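Local coordinates for protein butyryl-CoA dehydrogenase (PDB 6CXT) that belongs to the acyl-CoA dehydrogenase flavoproteins and binds flavin-adenine dinucleotide in a pocket beside a second bound ligand, at residues I71-F85 with C245-N259. Numbering follows the deposited sequence.
With EDO (1,2-ethanediol), chain E.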
ATOM      1  N   ILE B  71     -29.492  -3.873   7.820  1.00 18.60           N
ATOM      2  CA  ILE B  71     -29.039  -3.406   6.502  1.00 19.12           C
ATOM      3  C   ILE B  71     -27.814  -4.248   6.055  1.00 18.77           C
ATOM      4  O   ILE B  71     -27.678  -4.614   4.884  1.00 17.19           O
ATOM      5  CB  ILE B  71     -28.692  -1.889   6.552  1.00 19.85           C
ATOM      6  CG1 ILE B  71     -29.988  -1.071   6.761  1.00 20.83           C
ATOM      7  CG2 ILE B  71     -27.994  -1.448   5.257  1.00 17.67           C
ATOM      8  CD1 ILE B  71     -29.738   0.417   6.984  1.00 23.46           C
ATOM      9  N   GLU B  72     -26.906  -4.497   7.007  1.00 19.41           N
ATOM     10  CA  GLU B  72     -25.733  -5.339   6.716  1.00 18.74           C
ATOM     11  C   GLU B  72     -26.185  -6.680   6.215  1.00 18.99           C
ATOM     12  O   GLU B  72     -25.639  -7.188   5.217  1.00 17.99           O
ATOM     13  CB  GLU B  72     -24.913  -5.533   7.983  1.00 18.84           C
ATOM     14  CG  GLU B  72     -23.683  -6.408   7.771  1.00 18.44           C
ATOM     15  CD  GLU B  72     -22.984  -6.747   9.093  1.00 22.12           C
ATOM     16  OE1 GLU B  72     -23.299  -6.130  10.142  1.00 20.40           O
ATOM     17  OE2 GLU B  72     -22.131  -7.672   9.091  1.00 22.44           O
ATOM     18  N   GLY B  73     -27.174  -7.281   6.913  1.00 19.14           N
ATOM     19  CA  GLY B  73     -27.711  -8.574   6.487  1.00 18.48           C
ATOM     20  C   GLY B  73     -28.241  -8.522   5.064  1.00 20.09           C
ATOM     21  O   GLY B  73     -27.996  -9.424   4.232  1.00 19.65           O
ATOM     22  N   LEU B  74     -28.965  -7.456   4.758  1.00 20.29           N
ATOM     23  CA  LEU B  74     -29.489  -7.314   3.371  1.00 20.20           C
ATOM     24  C   LEU B  74     -28.343  -7.141   2.373  1.00 17.13           C
ATOM     25  O   LEU B  74     -28.405  -7.697   1.290  1.00 18.42           O
ATOM     26  CB  LEU B  74     -30.461  -6.122   3.241  1.00 18.74           C
ATOM     27  CG  LEU B  74     -31.795  -6.281   4.025  1.00 21.46           C
ATOM     28  CD1 LEU B  74     -32.599  -4.982   4.076  1.00 20.38           C
ATOM     29  CD2 LEU B  74     -32.609  -7.410   3.368  1.00 20.13           C
ATOM     30  N   GLY B  75     -27.316  -6.374   2.754  1.00 16.80           N
ATOM     31  CA  GLY B  75     -26.151  -6.142   1.852  1.00 17.15           C
ATOM     32  C   GLY B  75     -25.462  -7.461   1.583  1.00 17.61           C
ATOM     33  O   GLY B  75     -24.904  -7.645   0.493  1.00 17.55           O
ATOM     34  N   GLN B  76     -25.506  -8.372   2.572  1.00 18.65           N
ATOM     35  CA  GLN B  76     -24.919  -9.725   2.380  1.00 19.27           C
ATOM     36  C   GLN B  76     -25.768 -10.627   1.459  1.00 19.96           C
ATOM     37  O   GLN B  76     -25.229 -11.317   0.558  1.00 21.12           O
ATOM     38  CB  GLN B  76     -24.612 -10.400   3.758  1.00 20.46           C
ATOM     39  CG  GLN B  76     -23.824 -11.694   3.615  1.00 22.61           C
ATOM     40  CD  GLN B  76     -23.520 -12.323   4.972  1.00 23.73           C
ATOM     41  OE1 GLN B  76     -23.321 -11.636   5.952  1.00 26.83           O
ATOM     42  NE2 GLN B  76     -23.443 -13.630   5.001  1.00 29.29           N
ATOM     43  N   SER B  77     -27.085 -10.597   1.616  1.00 19.41           N
ATOM     44  CA  SER B  77     -27.879 -11.609   0.920  1.00 21.62           C
ATOM     45  C   SER B  77     -28.446 -11.095  -0.404  1.00 24.09           C
ATOM     46  O   SER B  77     -28.786 -11.905  -1.240  1.00 22.19           O
ATOM     47  CB  SER B  77     -29.001 -12.088   1.821  1.00 20.50           C
ATOM     48  OG  SER B  77     -29.865 -11.018   2.106  1.00 24.26           O
ATOM     49  N   CYS B  78     -28.604  -9.774  -0.563  1.00 21.92           N
ATOM     50  CA  CYS B  78     -29.222  -9.208  -1.793  1.00 21.35           C
ATOM     51  C   CYS B  78     -28.103  -8.876  -2.740  1.00 22.05           C
ATOM     52  O   CYS B  78     -27.310  -7.989  -2.438  1.00 23.41           O
ATOM     53  CB  CYS B  78     -30.036  -7.916  -1.547  1.00 24.05           C
ATOM     54  SG  CYS B  78     -31.409  -8.085  -0.392  1.00 30.33           S
ATOM     55  N   THR B  79     -28.035  -9.544  -3.883  1.00 21.06           N
ATOM     56  CA  THR B  79     -26.944  -9.191  -4.788  1.00 25.00           C
ATOM     57  C   THR B  79     -27.111  -7.868  -5.510  1.00 22.52           C
ATOM     58  O   THR B  79     -26.151  -7.355  -6.049  1.00 21.39           O
ATOM     59  CB  THR B  79     -26.699 -10.253  -5.835  1.00 28.42           C
ATOM     60  OG1 THR B  79     -27.965 -10.572  -6.411  1.00 27.44           O
ATOM     61  CG2 THR B  79     -25.991 -11.505  -5.163  1.00 32.35           C
ATOM     62  N   ASP B  80     -28.322  -7.320  -5.530  1.00 20.86           N
ATOM     63  CA  ASP B  80     -28.489  -5.999  -6.178  1.00 20.60           C
ATOM     64  C   ASP B  80     -28.128  -4.890  -5.182  1.00 19.15           C
ATOM     65  O   ASP B  80     -28.963  -4.262  -4.522  1.00 20.14           O
ATOM     66  CB  ASP B  80     -29.914  -5.830  -6.708  1.00 18.99           C
ATOM     67  CG  ASP B  80     -30.032  -4.632  -7.623  1.00 21.28           C
ATOM     68  OD1 ASP B  80     -29.110  -3.761  -7.630  1.00 20.06           O
ATOM     69  OD2 ASP B  80     -31.067  -4.554  -8.311  1.00 21.13           O
ATOM     70  N   THR B  81     -26.828  -4.636  -5.074  1.00 19.62           N
ATOM     71  CA  THR B  81     -26.317  -3.585  -4.206  1.00 17.50           C
ATOM     72  C   THR B  81     -26.909  -2.211  -4.575  1.00 15.99           C
ATOM     73  O   THR B  81     -27.169  -1.402  -3.697  1.00 15.80           O
ATOM     74  CB  THR B  81     -24.774  -3.605  -4.303  1.00 17.93           C
ATOM     75  OG1 THR B  81     -24.340  -4.959  -3.984  1.00 17.41           O
ATOM     76  CG2 THR B  81     -24.093  -2.602  -3.328  1.00 18.83           C
ATOM     77  N   GLY B  82     -27.023  -1.949  -5.867  1.00 15.11           N
ATOM     78  CA  GLY B  82     -27.481  -0.649  -6.404  1.00 16.36           C
ATOM     79  C   GLY B  82     -28.870  -0.368  -5.860  1.00 17.45           C
ATOM     80  O   GLY B  82     -29.199   0.781  -5.491  1.00 15.72           O
ATOM     81  N   LEU B  83     -29.675  -1.423  -5.819  1.00 16.07           N
ATOM     82  CA  LEU B  83     -31.052  -1.290  -5.305  1.00 17.87           C
ATOM     83  C   LEU B  83     -31.058  -0.917  -3.817  1.00 17.84           C
ATOM     84  O   LEU B  83     -31.801  -0.017  -3.380  1.00 16.83           O
ATOM     85  CB  LEU B  83     -31.893  -2.553  -5.580  1.00 17.11           C
ATOM     86  CG  LEU B  83     -33.343  -2.520  -5.006  1.00 20.68           C
ATOM     87  CD1 LEU B  83     -34.111  -1.383  -5.634  1.00 19.48           C
ATOM     88  CD2 LEU B  83     -34.080  -3.811  -5.337  1.00 21.19           C
ATOM     89  N   LEU B  84     -30.230  -1.597  -3.027  1.00 17.36           N
ATOM     90  CA  LEU B  84     -30.097  -1.283  -1.600  1.00 18.37           C
ATOM     91  C   LEU B  84     -29.632   0.146  -1.401  1.00 16.75           C
ATOM     92  O   LEU B  84     -30.099   0.819  -0.476  1.00 18.07           O
ATOM     93  CB  LEU B  84     -29.117  -2.255  -0.916  1.00 17.06           C
ATOM     94  CG  LEU B  84     -29.687  -3.682  -0.857  1.00 18.35           C
ATOM     95  CD1 LEU B  84     -28.590  -4.587  -0.264  1.00 17.98           C
ATOM     96  CD2 LEU B  84     -31.011  -3.770  -0.038  1.00 19.80           C
ATOM     97  N   PHE B  85     -28.695   0.564  -2.237  1.00 17.05           N
ATOM     98  CA  PHE B  85     -28.123   1.910  -2.203  1.00 17.35           C
ATOM     99  C   PHE B  85     -29.246   2.951  -2.473  1.00 17.49           C
ATOM    100  O   PHE B  85     -29.377   3.895  -1.729  1.00 17.27           O
ATOM    101  CB  PHE B  85     -27.052   2.009  -3.260  1.00 17.05           C
ATOM    102  CG  PHE B  85     -26.565   3.408  -3.523  1.00 18.26           C
ATOM    103  CD1 PHE B  85     -25.886   4.125  -2.559  1.00 19.74           C
ATOM    104  CD2 PHE B  85     -26.729   3.974  -4.786  1.00 17.83           C
ATOM    105  CE1 PHE B  85     -25.449   5.464  -2.812  1.00 22.51           C
ATOM    106  CE2 PHE B  85     -26.303   5.291  -5.070  1.00 17.66           C
ATOM    107  CZ  PHE B  85     -25.632   6.024  -4.087  1.00 19.37           C
ATOM    108  N   CYS B 245     -25.136   4.790   8.103  1.00 19.33           N
ATOM    109  CA  CYS B 245     -26.023   3.661   7.933  1.00 18.30           C
ATOM    110  C   CYS B 245     -26.013   3.093   6.523  1.00 20.38           C
ATOM    111  O   CYS B 245     -26.163   1.907   6.363  1.00 18.79           O
ATOM    112  CB  CYS B 245     -27.470   4.057   8.295  1.00 21.78           C
ATOM    113  SG  CYS B 245     -27.597   4.658  10.025  1.00 24.82           S
ATOM    114  N   LEU B 246     -25.899   3.942   5.500  1.00 16.64           N
ATOM    115  CA  LEU B 246     -25.988   3.454   4.122  1.00 17.27           C
ATOM    116  C   LEU B 246     -24.824   2.463   3.873  1.00 17.83           C
ATOM    117  O   LEU B 246     -24.993   1.434   3.219  1.00 17.98           O
ATOM    118  CB  LEU B 246     -25.990   4.612   3.121  1.00 17.72           C
ATOM    119  CG  LEU B 246     -26.051   4.277   1.612  1.00 18.01           C
ATOM    120  CD1 LEU B 246     -26.710   5.420   0.825  1.00 19.84           C
ATOM    121  CD2 LEU B 246     -24.634   4.005   1.020  1.00 18.07           C
ATOM    122  N   PHE B 247     -23.676   2.736   4.477  1.00 17.56           N
ATOM    123  CA  PHE B 247     -22.421   1.966   4.181  1.00 16.44           C
ATOM    124  C   PHE B 247     -22.429   0.585   4.830  1.00 17.48           C
ATOM    125  O   PHE B 247     -21.598  -0.279   4.483  1.00 16.56           O
ATOM    126  CB  PHE B 247     -21.180   2.830   4.548  1.00 14.81           C
ATOM    127  CG  PHE B 247     -20.925   3.903   3.499  1.00 17.11           C
ATOM    128  CD1 PHE B 247     -21.790   5.059   3.415  1.00 17.43           C
ATOM    129  CD2 PHE B 247     -19.939   3.751   2.539  1.00 15.97           C
ATOM    130  CE1 PHE B 247     -21.665   5.943   2.389  1.00 16.51           C
ATOM    131  CE2 PHE B 247     -19.776   4.688   1.507  1.00 16.80           C
ATOM    132  CZ  PHE B 247     -20.656   5.770   1.424  1.00 16.92           C
ATOM    133  N   ALA B 248     -23.375   0.355   5.736  1.00 15.34           N
ATOM    134  CA  ALA B 248     -23.631  -1.012   6.247  1.00 17.40           C
ATOM    135  C   ALA B 248     -23.884  -1.997   5.091  1.00 16.99           C
ATOM    136  O   ALA B 248     -23.511  -3.173   5.189  1.00 17.91           O
ATOM    137  CB  ALA B 248     -24.809  -1.012   7.199  1.00 15.70           C
ATOM    138  N   ILE B 249     -24.489  -1.513   3.991  1.00 15.66           N
ATOM    139  CA  ILE B 249     -24.712  -2.349   2.788  1.00 16.20           C
ATOM    140  C   ILE B 249     -23.396  -3.063   2.380  1.00 16.23           C
ATOM    141  O   ILE B 249     -23.367  -4.297   2.096  1.00 15.29           O
ATOM    142  CB  ILE B 249     -25.231  -1.532   1.585  1.00 16.90           C
ATOM    143  CG1 ILE B 249     -26.630  -0.925   1.896  1.00 16.57           C
ATOM    144  CG2 ILE B 249     -25.301  -2.406   0.336  1.00 17.35           C
ATOM    145  CD1 ILE B 249     -26.982   0.187   0.903  1.00 16.82           C
ATOM    146  N   PHE B 250     -22.329  -2.288   2.330  1.00 16.06           N
ATOM    147  CA  PHE B 250     -21.096  -2.768   1.684  1.00 14.80           C
ATOM    148  C   PHE B 250     -20.316  -3.680   2.622  1.00 15.26           C
ATOM    149  O   PHE B 250     -19.526  -4.483   2.156  1.00 14.97           O
ATOM    150  CB  PHE B 250     -20.242  -1.570   1.310  1.00 14.82           C
ATOM    151  CG  PHE B 250     -21.031  -0.540   0.523  1.00 15.46           C
ATOM    152  CD1 PHE B 250     -21.786  -0.938  -0.615  1.00 14.27           C
ATOM    153  CD2 PHE B 250     -21.030   0.821   0.914  1.00 15.39           C
ATOM    154  CE1 PHE B 250     -22.590  -0.016  -1.328  1.00 15.44           C
ATOM    155  CE2 PHE B 250     -21.780   1.760   0.172  1.00 15.19           C
ATOM    156  CZ  PHE B 250     -22.577   1.354  -0.908  1.00 14.66           C
ATOM    157  N   VAL B 251     -20.513  -3.534   3.922  1.00 15.34           N
ATOM    158  CA  VAL B 251     -19.950  -4.499   4.868  1.00 15.12           C
ATOM    159  C   VAL B 251     -20.591  -5.878   4.592  1.00 16.45           C
ATOM    160  O   VAL B 251     -19.887  -6.894   4.487  1.00 17.25           O
ATOM    161  CB  VAL B 251     -20.215  -4.084   6.339  1.00 15.93           C
ATOM    162  CG1 VAL B 251     -19.858  -5.219   7.311  1.00 15.12           C
ATOM    163  CG2 VAL B 251     -19.417  -2.811   6.696  1.00 15.44           C
ATOM    164  N   GLY B 252     -21.912  -5.932   4.433  1.00 16.25           N
ATOM    165  CA  GLY B 252     -22.548  -7.177   3.988  1.00 16.44           C
ATOM    166  C   GLY B 252     -22.029  -7.653   2.626  1.00 16.71           C
ATOM    167  O   GLY B 252     -21.705  -8.861   2.446  1.00 16.84           O
ATOM    168  N   ALA B 253     -21.929  -6.739   1.649  1.00 16.01           N
ATOM    169  CA  ALA B 253     -21.441  -7.140   0.341  1.00 16.78           C
ATOM    170  C   ALA B 253     -20.007  -7.753   0.455  1.00 15.49           C
ATOM    171  O   ALA B 253     -19.682  -8.717  -0.253  1.00 15.93           O
ATOM    172  CB  ALA B 253     -21.459  -5.979  -0.652  1.00 14.92           C
ATOM    173  N   MET B 254     -19.186  -7.209   1.332  1.00 14.98           N
ATOM    174  CA  MET B 254     -17.803  -7.709   1.514  1.00 15.38           C
ATOM    175  C   MET B 254     -17.813  -9.103   2.168  1.00 14.46           C
ATOM    176  O   MET B 254     -16.966  -9.899   1.836  1.00 14.72           O
ATOM    177  CB  MET B 254     -16.956  -6.723   2.356  1.00 14.64           C
ATOM    178  CG  MET B 254     -16.524  -5.545   1.449  1.00 15.72           C
ATOM    179  SD  MET B 254     -15.404  -4.520   2.413  1.00 19.37           S
ATOM    180  CE  MET B 254     -16.527  -3.619   3.504  1.00 15.11           C
ATOM    181  N   GLN B 255     -18.734  -9.364   3.086  1.00 15.07           N
ATOM    182  CA  GLN B 255     -18.854 -10.741   3.688  1.00 15.56           C
ATOM    183  C   GLN B 255     -19.140 -11.729   2.570  1.00 16.53           C
ATOM    184  O   GLN B 255     -18.507 -12.795   2.482  1.00 18.32           O
ATOM    185  CB  GLN B 255     -19.959 -10.813   4.769  1.00 17.75           C
ATOM    186  CG  GLN B 255     -19.996 -12.196   5.464  1.00 19.66           C
ATOM    187  CD  GLN B 255     -18.670 -12.510   6.180  1.00 20.28           C
ATOM    188  OE1 GLN B 255     -18.279 -11.792   7.099  1.00 22.73           O
ATOM    189  NE2 GLN B 255     -17.978 -13.580   5.767  1.00 21.83           N
ATOM    190  N   ARG B 256     -20.005 -11.329   1.636  1.00 16.44           N
ATOM    191  CA  ARG B 256     -20.298 -12.147   0.462  1.00 17.19           C
ATOM    192  C   ARG B 256     -19.083 -12.378  -0.444  1.00 17.88           C
ATOM    193  O   ARG B 256     -18.804 -13.525  -0.815  1.00 17.40           O
ATOM    194  CB  ARG B 256     -21.497 -11.612  -0.358  1.00 16.86           C
ATOM    195  CG  ARG B 256     -21.761 -12.491  -1.606  1.00 18.96           C
ATOM    196  CD  ARG B 256     -22.973 -12.013  -2.465  1.00 19.24           C
ATOM    197  NE  ARG B 256     -22.778 -10.634  -2.937  1.00 20.84           N
ATOM    198  CZ  ARG B 256     -23.492  -9.571  -2.545  1.00 24.92           C
ATOM    199  NH1 ARG B 256     -24.518  -9.679  -1.668  1.00 24.81           N
ATOM    200  NH2 ARG B 256     -23.215  -8.381  -3.086  1.00 22.32           N
ATOM    201  N   ASP B 257     -18.374 -11.312  -0.816  1.00 16.06           N
ATOM    202  CA  ASP B 257     -17.105 -11.436  -1.521  1.00 17.53           C
ATOM    203  C   ASP B 257     -16.161 -12.443  -0.836  1.00 16.32           C
ATOM    204  O   ASP B 257     -15.574 -13.309  -1.493  1.00 16.07           O
ATOM    205  CB  ASP B 257     -16.341 -10.082  -1.556  1.00 16.91           C
ATOM    206  CG  ASP B 257     -16.921  -9.074  -2.585  1.00 22.09           C
ATOM    207  OD1 ASP B 257     -17.780  -9.470  -3.441  1.00 20.65           O
ATOM    208  OD2 ASP B 257     -16.454  -7.880  -2.554  1.00 20.60           O
ATOM    209  N   LEU B 258     -15.998 -12.288   0.458  1.00 16.25           N
ATOM    210  CA  LEU B 258     -15.071 -13.136   1.225  1.00 17.99           C
ATOM    211  C   LEU B 258     -15.510 -14.613   1.188  1.00 16.50           C
ATOM    212  O   LEU B 258     -14.698 -15.488   0.914  1.00 15.59           O
ATOM    213  CB  LEU B 258     -14.973 -12.640   2.651  1.00 16.91           C
ATOM    214  CG  LEU B 258     -14.103 -13.464   3.613  1.00 17.93           C
ATOM    215  CD1 LEU B 258     -12.657 -13.525   3.085  1.00 19.65           C
ATOM    216  CD2 LEU B 258     -14.113 -12.812   5.007  1.00 16.71           C
ATOM    217  N   ASN B 259     -16.777 -14.850   1.476  1.00 18.54           N
ATOM    218  CA  ASN B 259     -17.375 -16.211   1.393  1.00 19.37           C
ATOM    219  C   ASN B 259     -17.181 -16.831   0.048  1.00 18.86           C
ATOM    220  O   ASN B 259     -16.771 -18.010  -0.049  1.00 17.76           O
ATOM    221  CB  ASN B 259     -18.870 -16.170   1.722  1.00 19.65           C
ATOM    222  CG  ASN B 259     -19.130 -15.903   3.162  1.00 20.72           C
ATOM    223  OD1 ASN B 259     -18.233 -15.930   3.989  1.00 24.36           O
ATOM    224  ND2 ASN B 259     -20.359 -15.556   3.471  1.00 24.60           N
TER
HETATM  225  C1  EDO E 402     -26.681  -3.109  -9.836  1.00 28.40           C
HETATM  226  O1  EDO E 402     -27.645  -2.272  -9.179  1.00 19.72           O
HETATM  227  C2  EDO E 402     -25.957  -4.119  -8.911  1.00 29.04           C
HETATM  228  O2  EDO E 402     -25.289  -3.313  -7.912  1.00 25.36           O
HETATM  229  O   HOH W   1     -25.270  -6.234  -1.911  1.00 20.33           O
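Ile71 lays CG2 against Ile249 CG1 (3.7 Å) and also touches the methyl of Ala248. The next residue, Glu72, passes its extended chain by Val251 CG1, its carboxylate held by Arg296 and Tyr300. Gly75 and Gly252 bring the backbones of helices 71-77 and 248-259 together, their axes coming within 6.4 Å and crossing at -41°. Four CA-H...O contacts stitch this seam, among them Gly75 CA to Ile249 O (3.3 Å) and Gln76 CA to Gly252 O. Gln76, a knob among Gly252, Gln255, Arg256 and Asn259, runs alongside Gln255, the amide planes 50° apart. The seam joins the helical N-terminal and C-terminal domains of the acyl-CoA dehydrogenase fold. Helix 71-77 closes where Arg256, its chain turned at chi3 (59°), brings NH1 to Gln76 O (2.9 Å) from above the carbonyl plane, and more weakly to Gly75 O and Cys78 O. The CG2 methyl of Thr79 lies over one guanidinium face, toward its rim. A water links Arg256 NH2 to Thr81 OG1 and to the carbonyls of Gly75 and Cys78. Thr81 CG2 meets the Phe250 ring edge at CE1 (3.6 Å). Ile249 CD1 reaches Leu84 CB (3.7 Å), and Phe85, whose ring borders bound flavin-adenine dinucleotide (FAD) and the ligand FK4, rests CD1 against Leu246 CD1 (3.7 Å).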